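Long-range contacts in lipid-transfer protein (Thermomonospora curvata, PDB 6OK1), which probably serves as a lipid-transfer protein and has the fold of the thiolase family: residues A11-T16 with Q222-V227; Q28-A33 with Y108-E113; G50-T55 with C87-Q92; I292-F297 with Y344-N349. All coordinates share one frame; numbering follows the deposited sequence.

Contact 1. Residues A11-T16 with Q222-V227; sequences AGIGAT and QALVVV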
loop_
_atom_site.group_PDB
_atom_site.type_symbol
_atom_site.label_atom_id
_atom_site.label_comp_id
_atom_site.label_asym_id
_atom_site.label_seq_id
_atom_site.Cartn_x
_atom_site.Cartn_y
_atom_site.Cartn_z
ATOM N N ALA A 11 2.010 23.703 -1.929
ATOM C CA ALA A 11 2.464 24.910 -1.276
ATOM C C ALA A 11 3.833 24.769 -0.656
ATOM O O ALA A 11 4.458 25.785 -0.344
ATOM C CB ALA A 11 1.474 25.316 -0.181
ATOM N N GLY A 12 4.302 23.537 -0.457
ATOM C CA GLY A 12 5.587 23.306 0.160
ATOM C C GLY A 12 6.290 22.124 -0.459
ATOM O O GLY A 12 5.653 21.124 -0.811
ATOM N N ILE A 13 7.610 22.260 -0.591
ATOM C CA ILE A 13 8.510 21.192 -0.995
ATOM C C ILE A 13 9.662 21.128 0.001
ATOM O O ILE A 13 10.121 22.143 0.537
ATOM C CB ILE A 13 9.035 21.373 -2.441
ATOM C CG1 ILE A 13 9.880 22.650 -2.560
ATOM C CG2 ILE A 13 7.851 21.390 -3.416
ATOM C CD1 ILE A 13 10.449 22.878 -3.945
ATOM N N GLY A 14 10.137 19.915 0.242
ATOM C CA GLY A 14 11.227 19.713 1.170
ATOM C C GLY A 14 11.988 18.465 0.817
ATOM O O GLY A 14 11.400 17.455 0.419
ATOM N N ALA A 15 13.303 18.521 0.961
ATOM C CA ALA A 15 14.145 17.388 0.605
ATOM C C ALA A 15 15.358 17.347 1.516
ATOM O O ALA A 15 15.790 18.375 2.051
ATOM C CB ALA A 15 14.599 17.481 -0.856
ATOM N N THR A 16 15.875 16.139 1.720
ATOM C CA THR A 16 17.212 15.965 2.250
ATOM C C THR A 16 18.183 16.206 1.115
ATOM O O THR A 16 17.784 16.354 -0.046
ATOM C CB THR A 16 17.424 14.554 2.819
ATOM O OG1 THR A 16 17.416 13.588 1.757
ATOM C CG2 THR A 16 16.337 14.220 3.815
ATOM N N GLN A 222 12.172 13.007 -0.040
ATOM C CA GLN A 222 11.462 14.098 -0.698
ATOM C C GLN A 222 10.044 14.160 -0.153
ATOM O O GLN A 222 9.379 13.124 -0.030
ATOM C CB GLN A 222 11.416 13.902 -2.215
ATOM C CG GLN A 222 10.625 14.940 -2.971
ATOM C CD GLN A 222 11.376 16.255 -3.113
ATOM O OE1 GLN A 222 12.429 16.316 -3.754
ATOM N NE2 GLN A 222 10.808 17.318 -2.558
ATOM N N ALA A 223 9.566 15.380 0.131
ATOM C CA ALA A 223 8.209 15.572 0.632
ATOM C C ALA A 223 7.567 16.766 -0.053
ATOM O O ALA A 223 8.247 17.633 -0.595
ATOM C CB ALA A 223 8.179 15.779 2.155
ATOM N N LEU A 224 6.233 16.753 -0.078
ATOM C CA LEU A 224 5.412 17.744 -0.774
ATOM C C LEU A 224 4.185 18.011 0.087
ATOM O O LEU A 224 3.557 17.058 0.541
ATOM C CB LEU A 224 4.953 17.231 -2.146
ATOM C CG LEU A 224 6.008 16.620 -3.071
ATOM C CD1 LEU A 224 5.369 15.777 -4.133
ATOM C CD2 LEU A 224 6.856 17.698 -3.734
ATOM N N VAL A 225 3.825 19.291 0.277
ATOM C CA VAL A 225 2.667 19.695 1.078
ATOM C C VAL A 225 1.548 20.153 0.149
ATOM O O VAL A 225 1.735 21.067 -0.660
ATOM C CB VAL A 225 3.030 20.822 2.062
ATOM C CG1 VAL A 225 1.785 21.333 2.768
ATOM C CG2 VAL A 225 4.014 20.306 3.083
ATOM N N VAL A 226 0.372 19.546 0.297
ATOM C CA VAL A 226 -0.787 19.849 -0.539
ATOM C C VAL A 226 -1.863 20.440 0.359
ATOM O O VAL A 226 -2.154 19.892 1.428
ATOM C CB VAL A 226 -1.286 18.578 -1.258
ATOM C CG1 VAL A 226 -2.573 18.844 -2.088
ATOM C CG2 VAL A 226 -0.183 18.024 -2.183
ATOM N N VAL A 227 -2.453 21.560 -0.074
ATOM C CA VAL A 227 -3.543 22.209 0.645
ATOM C C VAL A 227 -4.582 22.663 -0.372
ATOM O O VAL A 227 -4.384 22.547 -1.585
ATOM C CB VAL A 227 -3.046 23.417 1.476
ATOM C CG1 VAL A 227 -2.125 22.963 2.561
ATOM C CG2 VAL A 227 -2.345 24.399 0.581
#

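Contact 2. Residues Q28-A33 with Y108-E113; sequences QLACEA and YRAFNE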
loop_
_atom_site.group_PDB
_atom_site.type_symbol
_atom_site.label_atom_id
_atom_site.label_comp_id
_atom_site.label_asym_id
_atom_site.label_seq_id
_atom_site.Cartn_x
_atom_site.Cartn_y
_atom_site.Cartn_z
ATOM N N GLN A 28 14.582 8.724 9.519
ATOM C CA GLN A 28 15.102 10.064 9.740
ATOM C C GLN A 28 15.028 10.881 8.458
ATOM O O GLN A 28 14.665 12.058 8.484
ATOM C CB GLN A 28 16.544 10.023 10.285
ATOM C CG GLN A 28 17.148 11.410 10.422
ATOM C CD GLN A 28 18.307 11.490 11.414
ATOM O OE1 GLN A 28 18.607 10.554 12.135
ATOM N NE2 GLN A 28 18.952 12.634 11.442
ATOM N N LEU A 29 15.346 10.273 7.317
ATOM C CA LEU A 29 15.254 11.022 6.070
ATOM C C LEU A 29 13.821 11.479 5.809
ATOM O O LEU A 29 13.597 12.598 5.343
ATOM C CB LEU A 29 15.747 10.164 4.911
ATOM C CG LEU A 29 17.215 9.702 4.954
ATOM C CD1 LEU A 29 17.490 8.749 3.817
ATOM C CD2 LEU A 29 18.144 10.928 4.860
ATOM N N ALA A 30 12.850 10.586 6.020
ATOM C CA ALA A 30 11.452 10.945 5.822
ATOM C C ALA A 30 11.069 12.092 6.725
ATOM O O ALA A 30 10.449 13.056 6.281
ATOM C CB ALA A 30 10.552 9.746 6.076
ATOM N N CYS A 31 11.454 12.012 7.998
ATOM C CA CYS A 31 11.102 13.080 8.926
ATOM C C CYS A 31 11.756 14.396 8.529
ATOM O O CYS A 31 11.116 15.454 8.590
ATOM C CB CYS A 31 11.501 12.687 10.342
ATOM S SG CYS A 31 10.510 11.356 10.994
ATOM N N GLU A 32 13.018 14.362 8.109
ATOM C CA GLU A 32 13.671 15.600 7.690
ATOM C C GLU A 32 12.947 16.232 6.505
ATOM O O GLU A 32 12.677 17.437 6.504
ATOM C CB GLU A 32 15.140 15.364 7.343
ATOM C CG GLU A 32 16.014 15.102 8.545
ATOM C CD GLU A 32 17.459 14.835 8.177
ATOM O OE1 GLU A 32 17.896 15.267 7.082
ATOM O OE2 GLU A 32 18.158 14.197 8.992
ATOM N N ALA A 33 12.657 15.442 5.474
ATOM C CA ALA A 33 12.015 15.986 4.278
ATOM C C ALA A 33 10.623 16.519 4.601
ATOM O O ALA A 33 10.230 17.597 4.132
ATOM C CB ALA A 33 11.951 14.890 3.196
ATOM N N TYR A 108 5.216 11.832 0.692
ATOM C CA TYR A 108 6.654 11.669 0.912
ATOM C C TYR A 108 7.163 10.317 0.426
ATOM O O TYR A 108 6.406 9.365 0.236
ATOM C CB TYR A 108 7.015 11.843 2.402
ATOM C CG TYR A 108 6.435 10.776 3.321
ATOM C CD1 TYR A 108 5.178 10.920 3.862
ATOM C CD2 TYR A 108 7.154 9.633 3.652
ATOM C CE1 TYR A 108 4.648 9.945 4.701
ATOM C CE2 TYR A 108 6.617 8.651 4.481
ATOM C CZ TYR A 108 5.376 8.829 5.003
ATOM O OH TYR A 108 4.820 7.894 5.818
ATOM N N ARG A 109 8.482 10.252 0.239
ATOM C CA ARG A 109 9.197 9.018 -0.029
ATOM C C ARG A 109 10.619 9.241 0.448
ATOM O O ARG A 109 11.219 10.271 0.132
ATOM C CB ARG A 109 9.169 8.661 -1.525
ATOM C CG ARG A 109 9.734 7.295 -1.880
ATOM C CD ARG A 109 8.791 6.181 -1.487
ATOM N NE ARG A 109 9.279 4.878 -1.939
ATOM C CZ ARG A 109 9.998 4.026 -1.223
ATOM N NH1 ARG A 109 10.328 4.272 0.047
ATOM N NH2 ARG A 109 10.401 2.884 -1.792
ATOM N N ALA A 110 11.152 8.293 1.204
ATOM C CA ALA A 110 12.545 8.388 1.627
ATOM C C ALA A 110 13.154 7.003 1.754
ATOM O O ALA A 110 12.505 6.070 2.233
ATOM C CB ALA A 110 12.668 9.139 2.962
ATOM N N PHE A 111 14.402 6.862 1.314
ATOM C CA PHE A 111 15.037 5.556 1.376
ATOM C C PHE A 111 16.550 5.685 1.291
ATOM O O PHE A 111 17.099 6.728 0.899
ATOM C CB PHE A 111 14.524 4.611 0.269
ATOM C CG PHE A 111 14.421 5.225 -1.110
ATOM C CD1 PHE A 111 15.479 5.918 -1.688
ATOM C CD2 PHE A 111 13.275 5.017 -1.874
ATOM C CE1 PHE A 111 15.383 6.437 -2.990
ATOM C CE2 PHE A 111 13.170 5.515 -3.178
ATOM C CZ PHE A 111 14.233 6.242 -3.734
ATOM N N ASN A 112 17.214 4.591 1.656
ATOM C CA ASN A 112 18.635 4.398 1.411
ATOM C C ASN A 112 18.825 3.322 0.350
ATOM O O ASN A 112 19.270 2.219 0.632
ATOM C CB ASN A 112 19.332 3.986 2.695
ATOM C CG ASN A 112 19.423 5.115 3.677
ATOM O OD1 ASN A 112 19.757 6.247 3.311
ATOM N ND2 ASN A 112 19.115 4.826 4.938
ATOM N N GLU A 113 18.474 3.633 -0.887
ATOM C CA GLU A 113 18.584 2.637 -1.942
ATOM C C GLU A 113 20.017 2.410 -2.395
ATOM O O GLU A 113 20.305 1.346 -2.927
ATOM C CB GLU A 113 17.735 3.027 -3.163
ATOM C CG GLU A 113 16.263 2.743 -3.017
ATOM C CD GLU A 113 15.629 2.252 -4.297
ATOM O OE1 GLU A 113 14.878 1.267 -4.210
ATOM O OE2 GLU A 113 15.869 2.838 -5.379
#

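Contact 3. Residues G50-T55 with C87-Q92; sequences GLVTFT and CGTVQQ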
loop_
_atom_site.group_PDB
_atom_site.type_symbol
_atom_site.label_atom_id
_atom_site.label_comp_id
_atom_site.label_asym_id
_atom_site.label_seq_id
_atom_site.Cartn_x
_atom_site.Cartn_y
_atom_site.Cartn_z
ATOM N N GLY A 50 -3.047 14.720 7.033
ATOM C CA GLY A 50 -2.985 13.625 6.075
ATOM C C GLY A 50 -1.559 13.308 5.684
ATOM O O GLY A 50 -0.702 14.199 5.592
ATOM N N LEU A 51 -1.307 12.017 5.422
ATOM C CA LEU A 51 -0.008 11.546 4.947
ATOM C C LEU A 51 -0.210 10.496 3.866
ATOM O O LEU A 51 -0.996 9.564 4.052
ATOM C CB LEU A 51 0.827 10.931 6.078
ATOM C CG LEU A 51 1.413 11.912 7.103
ATOM C CD1 LEU A 51 2.133 11.172 8.240
ATOM C CD2 LEU A 51 2.356 12.922 6.468
ATOM N N VAL A 52 0.529 10.628 2.767
ATOM C CA VAL A 52 0.462 9.690 1.645
ATOM C C VAL A 52 1.883 9.261 1.285
ATOM O O VAL A 52 2.788 10.093 1.188
ATOM C CB VAL A 52 -0.247 10.310 0.423
ATOM C CG1 VAL A 52 -0.408 9.266 -0.663
ATOM C CG2 VAL A 52 -1.638 10.893 0.817
ATOM N N THR A 53 2.094 7.963 1.081
ATOM C CA THR A 53 3.401 7.517 0.587
ATOM C C THR A 53 3.193 6.302 -0.313
ATOM O O THR A 53 2.069 5.999 -0.735
ATOM C CB THR A 53 4.384 7.272 1.746
ATOM O OG1 THR A 53 5.682 6.973 1.232
ATOM C CG2 THR A 53 3.949 6.143 2.646
ATOM N N PHE A 54 4.296 5.650 -0.663
ATOM C CA PHE A 54 4.302 4.469 -1.513
ATOM C C PHE A 54 4.064 3.212 -0.677
ATOM O O PHE A 54 4.440 3.148 0.495
ATOM C CB PHE A 54 5.656 4.294 -2.208
ATOM C CG PHE A 54 6.024 5.358 -3.251
ATOM C CD1 PHE A 54 5.512 6.673 -3.233
ATOM C CD2 PHE A 54 6.963 5.023 -4.224
ATOM C CE1 PHE A 54 5.940 7.606 -4.178
ATOM C CE2 PHE A 54 7.386 5.969 -5.182
ATOM C CZ PHE A 54 6.859 7.228 -5.165
ATOM N N THR A 55 3.547 2.162 -1.319
ATOM C CA THR A 55 3.339 0.911 -0.573
ATOM C C THR A 55 4.637 0.409 0.060
ATOM O O THR A 55 4.630 -0.103 1.193
ATOM C CB THR A 55 2.733 -0.170 -1.477
ATOM O OG1 THR A 55 3.441 -0.219 -2.719
ATOM C CG2 THR A 55 1.345 0.153 -1.786
ATOM N N CYS A 87 3.180 10.537 -8.817
ATOM C CA CYS A 87 2.150 11.547 -9.047
ATOM C C CYS A 87 0.814 11.130 -8.433
ATOM O O CYS A 87 0.022 11.990 -8.019
ATOM C CB CYS A 87 2.027 11.788 -10.541
ATOM S SG CYS A 87 3.467 12.671 -11.209
ATOM N N GLY A 88 0.574 9.822 -8.339
ATOM C CA GLY A 88 -0.594 9.326 -7.635
ATOM C C GLY A 88 -0.666 9.753 -6.182
ATOM O O GLY A 88 -1.765 9.979 -5.661
ATOM N N THR A 89 0.484 9.894 -5.503
ATOM C CA THR A 89 0.412 10.334 -4.111
ATOM C C THR A 89 -0.154 11.739 -4.038
ATOM O O THR A 89 -0.940 12.071 -3.138
ATOM C CB THR A 89 1.771 10.280 -3.396
ATOM O OG1 THR A 89 2.664 11.271 -3.923
ATOM C CG2 THR A 89 2.379 8.884 -3.444
ATOM N N VAL A 90 0.194 12.575 -5.020
ATOM C CA VAL A 90 -0.347 13.921 -5.063
ATOM C C VAL A 90 -1.821 13.916 -5.477
ATOM O O VAL A 90 -2.605 14.719 -4.964
ATOM C CB VAL A 90 0.505 14.796 -5.992
ATOM C CG1 VAL A 90 -0.128 16.193 -6.135
ATOM C CG2 VAL A 90 1.921 14.922 -5.438
ATOM N N GLN A 91 -2.225 13.038 -6.406
ATOM C CA GLN A 91 -3.653 12.875 -6.682
ATOM C C GLN A 91 -4.417 12.539 -5.410
ATOM O O GLN A 91 -5.469 13.130 -5.131
ATOM C CB GLN A 91 -3.912 11.797 -7.730
ATOM C CG GLN A 91 -5.371 11.801 -8.157
ATOM C CD GLN A 91 -5.753 10.570 -8.899
ATOM O OE1 GLN A 91 -5.501 9.460 -8.430
ATOM N NE2 GLN A 91 -6.373 10.734 -10.056
ATOM N N GLN A 92 -3.909 11.566 -4.636
ATOM C CA GLN A 92 -4.524 11.211 -3.358
ATOM C C GLN A 92 -4.743 12.435 -2.488
ATOM O O GLN A 92 -5.847 12.663 -1.983
ATOM C CB GLN A 92 -3.659 10.178 -2.634
ATOM C CG GLN A 92 -3.769 8.766 -3.170
ATOM C CD GLN A 92 -5.036 8.092 -2.682
ATOM O OE1 GLN A 92 -5.381 8.196 -1.501
ATOM N NE2 GLN A 92 -5.762 7.475 -3.576
#

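Contact 4. Residues I292-F297 with Y344-N349; sequences ILYDHF and YIHGMN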
loop_
_atom_site.group_PDB
_atom_site.type_symbol
_atom_site.label_atom_id
_atom_site.label_comp_id
_atom_site.label_asym_id
_atom_site.label_seq_id
_atom_site.Cartn_x
_atom_site.Cartn_y
_atom_site.Cartn_z
ATOM N N ILE A 292 8.394 17.283 -17.075
ATOM C CA ILE A 292 9.265 16.477 -16.234
ATOM C C ILE A 292 8.888 15.033 -16.554
ATOM O O ILE A 292 7.835 14.560 -16.117
ATOM C CB ILE A 292 9.089 16.806 -14.747
ATOM C CG1 ILE A 292 9.341 18.296 -14.443
ATOM C CG2 ILE A 292 9.982 15.870 -13.886
ATOM C CD1 ILE A 292 10.716 18.809 -14.791
ATOM N N LEU A 293 9.707 14.360 -17.377
ATOM C CA LEU A 293 9.383 13.054 -17.942
ATOM C C LEU A 293 10.257 12.005 -17.269
ATOM O O LEU A 293 11.491 12.056 -17.361
ATOM C CB LEU A 293 9.565 13.044 -19.464
ATOM C CG LEU A 293 8.641 14.024 -20.201
ATOM C CD1 LEU A 293 8.883 13.897 -21.715
ATOM C CD2 LEU A 293 7.162 13.787 -19.841
ATOM N N TYR A 294 9.603 11.075 -16.567
ATOM C CA TYR A 294 10.293 10.054 -15.788
ATOM C C TYR A 294 11.311 9.318 -16.640
ATOM O O TYR A 294 10.996 8.804 -17.722
ATOM C CB TYR A 294 9.266 9.080 -15.235
ATOM C CG TYR A 294 9.697 8.258 -14.032
ATOM C CD1 TYR A 294 10.434 7.090 -14.182
ATOM C CD2 TYR A 294 9.269 8.613 -12.764
ATOM C CE1 TYR A 294 10.747 6.307 -13.064
ATOM C CE2 TYR A 294 9.572 7.852 -11.659
ATOM C CZ TYR A 294 10.298 6.697 -11.814
ATOM O OH TYR A 294 10.591 5.949 -10.696
ATOM N N ASP A 295 12.518 9.206 -16.105
ATOM C CA ASP A 295 13.683 8.899 -16.915
ATOM C C ASP A 295 14.690 8.085 -16.117
ATOM O O ASP A 295 15.898 8.320 -16.204
ATOM C CB ASP A 295 14.335 10.177 -17.424
ATOM C CG ASP A 295 14.867 11.028 -16.301
ATOM O OD1 ASP A 295 14.188 11.098 -15.262
ATOM O OD2 ASP A 295 15.951 11.622 -16.469
ATOM N N HIS A 296 14.218 7.110 -15.330
ATOM C CA HIS A 296 15.177 6.208 -14.687
ATOM C C HIS A 296 15.928 5.394 -15.725
ATOM O O HIS A 296 17.093 5.044 -15.510
ATOM C CB HIS A 296 14.530 5.314 -13.642
ATOM C CG HIS A 296 13.498 4.374 -14.166
ATOM N ND1 HIS A 296 12.729 4.642 -15.277
ATOM C CD2 HIS A 296 13.094 3.161 -13.710
ATOM C CE1 HIS A 296 11.875 3.650 -15.467
ATOM N NE2 HIS A 296 12.086 2.733 -14.540
ATOM N N PHE A 297 15.311 5.182 -16.888
ATOM C CA PHE A 297 15.967 4.704 -18.100
ATOM C C PHE A 297 15.554 5.628 -19.234
ATOM O O PHE A 297 14.397 6.055 -19.306
ATOM C CB PHE A 297 15.567 3.250 -18.411
ATOM C CG PHE A 297 15.964 2.289 -17.338
ATOM C CD1 PHE A 297 17.267 1.827 -17.250
ATOM C CD2 PHE A 297 15.044 1.879 -16.385
ATOM C CE1 PHE A 297 17.640 0.961 -16.239
ATOM C CE2 PHE A 297 15.424 1.018 -15.380
ATOM C CZ PHE A 297 16.709 0.554 -15.315
ATOM N N TYR A 344 17.603 9.569 -8.093
ATOM C CA TYR A 344 16.523 8.597 -8.288
ATOM C C TYR A 344 15.723 8.499 -6.990
ATOM O O TYR A 344 15.922 7.603 -6.174
ATOM C CB TYR A 344 17.107 7.248 -8.688
ATOM C CG TYR A 344 16.129 6.164 -9.099
ATOM C CD1 TYR A 344 14.916 6.457 -9.722
ATOM C CD2 TYR A 344 16.446 4.839 -8.876
ATOM C CE1 TYR A 344 14.046 5.422 -10.112
ATOM C CE2 TYR A 344 15.598 3.811 -9.261
ATOM C CZ TYR A 344 14.401 4.118 -9.885
ATOM O OH TYR A 344 13.577 3.091 -10.277
ATOM N N ILE A 345 14.795 9.447 -6.797
ATOM C CA ILE A 345 13.875 9.366 -5.671
ATOM C C ILE A 345 12.508 8.922 -6.198
ATOM O O ILE A 345 11.453 9.437 -5.794
ATOM C CB ILE A 345 13.795 10.699 -4.909
ATOM C CG1 ILE A 345 15.198 11.324 -4.772
ATOM C CG2 ILE A 345 13.174 10.456 -3.548
ATOM C CD1 ILE A 345 16.209 10.473 -3.966
ATOM N N HIS A 346 12.538 7.929 -7.090
ATOM C CA HIS A 346 11.347 7.316 -7.675
ATOM C C HIS A 346 10.325 8.377 -8.080
ATOM O O HIS A 346 9.115 8.218 -7.844
ATOM C CB HIS A 346 10.752 6.287 -6.714
ATOM C CG HIS A 346 11.647 5.114 -6.459
ATOM N ND1 HIS A 346 11.209 3.966 -5.831
ATOM C CD2 HIS A 346 12.956 4.911 -6.743
ATOM C CE1 HIS A 346 12.211 3.106 -5.745
ATOM N NE2 HIS A 346 13.282 3.657 -6.286
ATOM N N GLY A 347 10.812 9.449 -8.729
ATOM C CA GLY A 347 9.983 10.457 -9.371
ATOM C C GLY A 347 9.582 11.623 -8.493
ATOM O O GLY A 347 9.183 12.673 -9.012
ATOM N N MET A 348 9.683 11.469 -7.175
ATOM C CA MET A 348 9.182 12.506 -6.282
ATOM C C MET A 348 9.946 13.808 -6.426
ATOM O O MET A 348 9.348 14.893 -6.355
ATOM C CB MET A 348 9.233 12.000 -4.848
ATOM C CG MET A 348 8.282 10.861 -4.607
ATOM S SD MET A 348 6.506 11.318 -4.733
ATOM C CE MET A 348 6.181 11.972 -3.103
ATOM N N ASN A 349 11.267 13.730 -6.620
ATOM C CA ASN A 349 12.045 14.941 -6.817
ATOM C C ASN A 349 11.703 15.635 -8.134
ATOM O O ASN A 349 11.871 16.848 -8.234
ATOM C CB ASN A 349 13.556 14.654 -6.717
ATOM C CG ASN A 349 14.023 13.535 -7.643
ATOM O OD1 ASN A 349 13.384 12.501 -7.752
ATOM N ND2 ASN A 349 15.177 13.734 -8.288
HETATM O O HOH W 1 11.160 3.402 -11.117
#

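Contact 1. Residues A11-T16 with Q222-V227
Gly12 and Ile13 run antiparallel to Val225 and Leu224, the two strand axes approaching to 4.6 Å at 170°. Val225 is gripped twice: its N donates to Gly12 O at 2.8 Å, and its O accepts from Ala11 N at 2.9 Å. Because Ala11 and Gly12 both face this one residue, the ladder carries a classic beta bulge. Further along, Gly14 and Ala223 exchange a pair of bonds, and Ala223 O takes a second donor, NE2 of its own neighbour Gln222, at 3.2 Å. The two N-H groups reach that oxygen from opposite faces of its plane. A bend at chi2 (77°) turns CD of Gln222 back toward Gly14 and Ala15, and Gln222 OE1 lies 3.8 Å from Ala15 CB. On the same face Ile13 CG2 meets Leu224 CD2 at 3.8 Å. At the bulge end Ala11 CB touches Val227 CG2. Helix 348-359 packs on the Ile13, Gln222 and Leu224 face, and helix 26-40 on the face of Ala223 and Val225. A central strand pair sandwiched between helices in this way is characteristic of the layered alpha-beta architecture of the thiolase fold.

Contact 2. Residues Q28-A33 with Y108-E113
Ala30 and Ala110 bring the helix close to the strand: Ala30 CA lies 5.0 Å from Ala110 CA, and Ala30 CB lies 3.8 Å from Ala110 CB. The meeting is apolar at its centre. Ala110 CB sits against the helix backbone itself, 3.4 Å from Ala30 N, and Leu29 CB closes on the same methyl from the preceding residue. Ala30 CB also reaches Tyr108 at ring atom CD2, 4.2 Å away. The small side chains let the axes of 28-33 and 108-112 approach to 7.2 Å, the two running at 144°. Helix 26-40 here lies on one face of the mixed central sheet of the thiolase fold, where Ala33 also touches Ala223 of the neighbouring strand.

At the far end of the strand, apolar carbon meets polar atoms without a hydrogen bond. Leu29 has CD1 anti to its CA (chi2 174°), and this methyl lies 3.4 Å from Asn112 OD1 and 3.6 Å from Phe111 O. The polar groups that border this packing find partners elsewhere: Asn112 OD1 is bonded to Ser22 OG and its ND2 to Arg24 O, while Tyr108 OH is bonded to Ser59 O.

On the helix side facing away from the strand, Gln28 NE2 donates to Glu32 OE2 at 3.0 Å, nearly in its own amide plane, and Glu32 OE1 forms a salt bridge with Arg24. Gln28, Cys31 and Glu32 pack there against the chain of another protein.

Contact 3. Residues G50-T55 with C87-Q92
Val52 and Thr89 form the centre of this meeting, the two side chains sliding past each other in opposite directions. Val52 has CG1 anti to its backbone N (chi1 -175°), and this methyl does most of the touching: it lies 3.6 Å from Thr89 CB and 3.7 Å from Thr89 CA. One helical turn beyond Thr89, Gln92 offers its CB to both branches of the valine, with Val52 CG1 at 3.9 Å and Val52 CG2 at 4.1 Å from Gln92 CB, the side chains crossing at about a right angle.

Thr89 divides its two branches. With chi1 at 69°, OG1 stands between the backbone N and the carbonyl carbon and is bonded to Ala86 O in the preceding turn, while CG2 is carried toward the end of the strand. There Thr89 CG2 meets Phe54 at CD1, 3.8 Å away, and CE1.

Strand 75-79, helix 86-98 and strand 104-112 form a beta-alpha-beta crossover of the thiolase fold that passes over 50-54, the strand lying between the other two in the sheet. The axes of 50-54 and 87-92 approach to 8.0 Å at 159°.

Beyond its CB, the Gln92 chain bends at chi2. Its OE1 is bonded to Ser77 OG, and its NE2 to Gln92 OE1 of the second subunit, which places this helix at the subunit interface. Met348 of helix 348-359 touches both Phe54 and Thr89.

Contact 4. Residues I292-F297 with Y344-N349
Tyr294 and Tyr344 cross obliquely, the hydroxyl of the first coming to the edge of the second's ring, near its plane, with Tyr294 OH 3.5 Å from Tyr344 CE1 and 3.4 Å from His346 CA. With Tyr294 CG anti to its backbone N (chi1 -159°), the ring is carried toward 344-349. One water joins the two phenols, 2.6 Å from Tyr294 OH and 2.6 Å from Tyr344 OH, and it lies in the plane of the Tyr344 ring. His296 runs beside Tyr344, pointing the same way. Their ring planes are inclined at 32° with centroids 5.9 Å apart; His296 CD2 approaches Tyr344 OH, and His296 CB rests against Tyr344 CE1. Within its own loop the imidazole lies between two rings, Tyr294 CE1 over one face, offset toward the rim, and Phe297 CD2 over the centre of the opposite one. In this C-terminal thiolase-like part, the loop after strand 290-292 meets a type I' turn, Ile345 to Met348, leading into helix 348-359. Gly347, the N-cap residue, takes the turn's third position with a phi of 90°. Having no CB, it lets Tyr294 CE2 come within 3.5 Å of Gly347 CA. His346 places CD2 over the centre of one Tyr344 face, and in one of its two conformers Glu113 OE2 bonds His346 NE2.

In the fold
Contacts 1, 2 and 3 all reach the same mixed sheet, in which strands 50-54, 104-112, 219-228 and 8-15 lie side by side, so these contacts are only 12 to 14 Å apart between centres. Along the chain they are nested: contact 3 falls inside the loop closed by contact 2, which falls inside that of contact 1. Contact 4 follows in series and belongs to the C-terminal thiolase-like part, its centre about 16 Å from the centre of each of the others. It nevertheless touches all three, through Gln222 on Asn349, Phe111 on His346, and Phe54 on Met348. The segment 344-349 therefore joins the C-terminal part to the N-terminal strands of one continuous sheet.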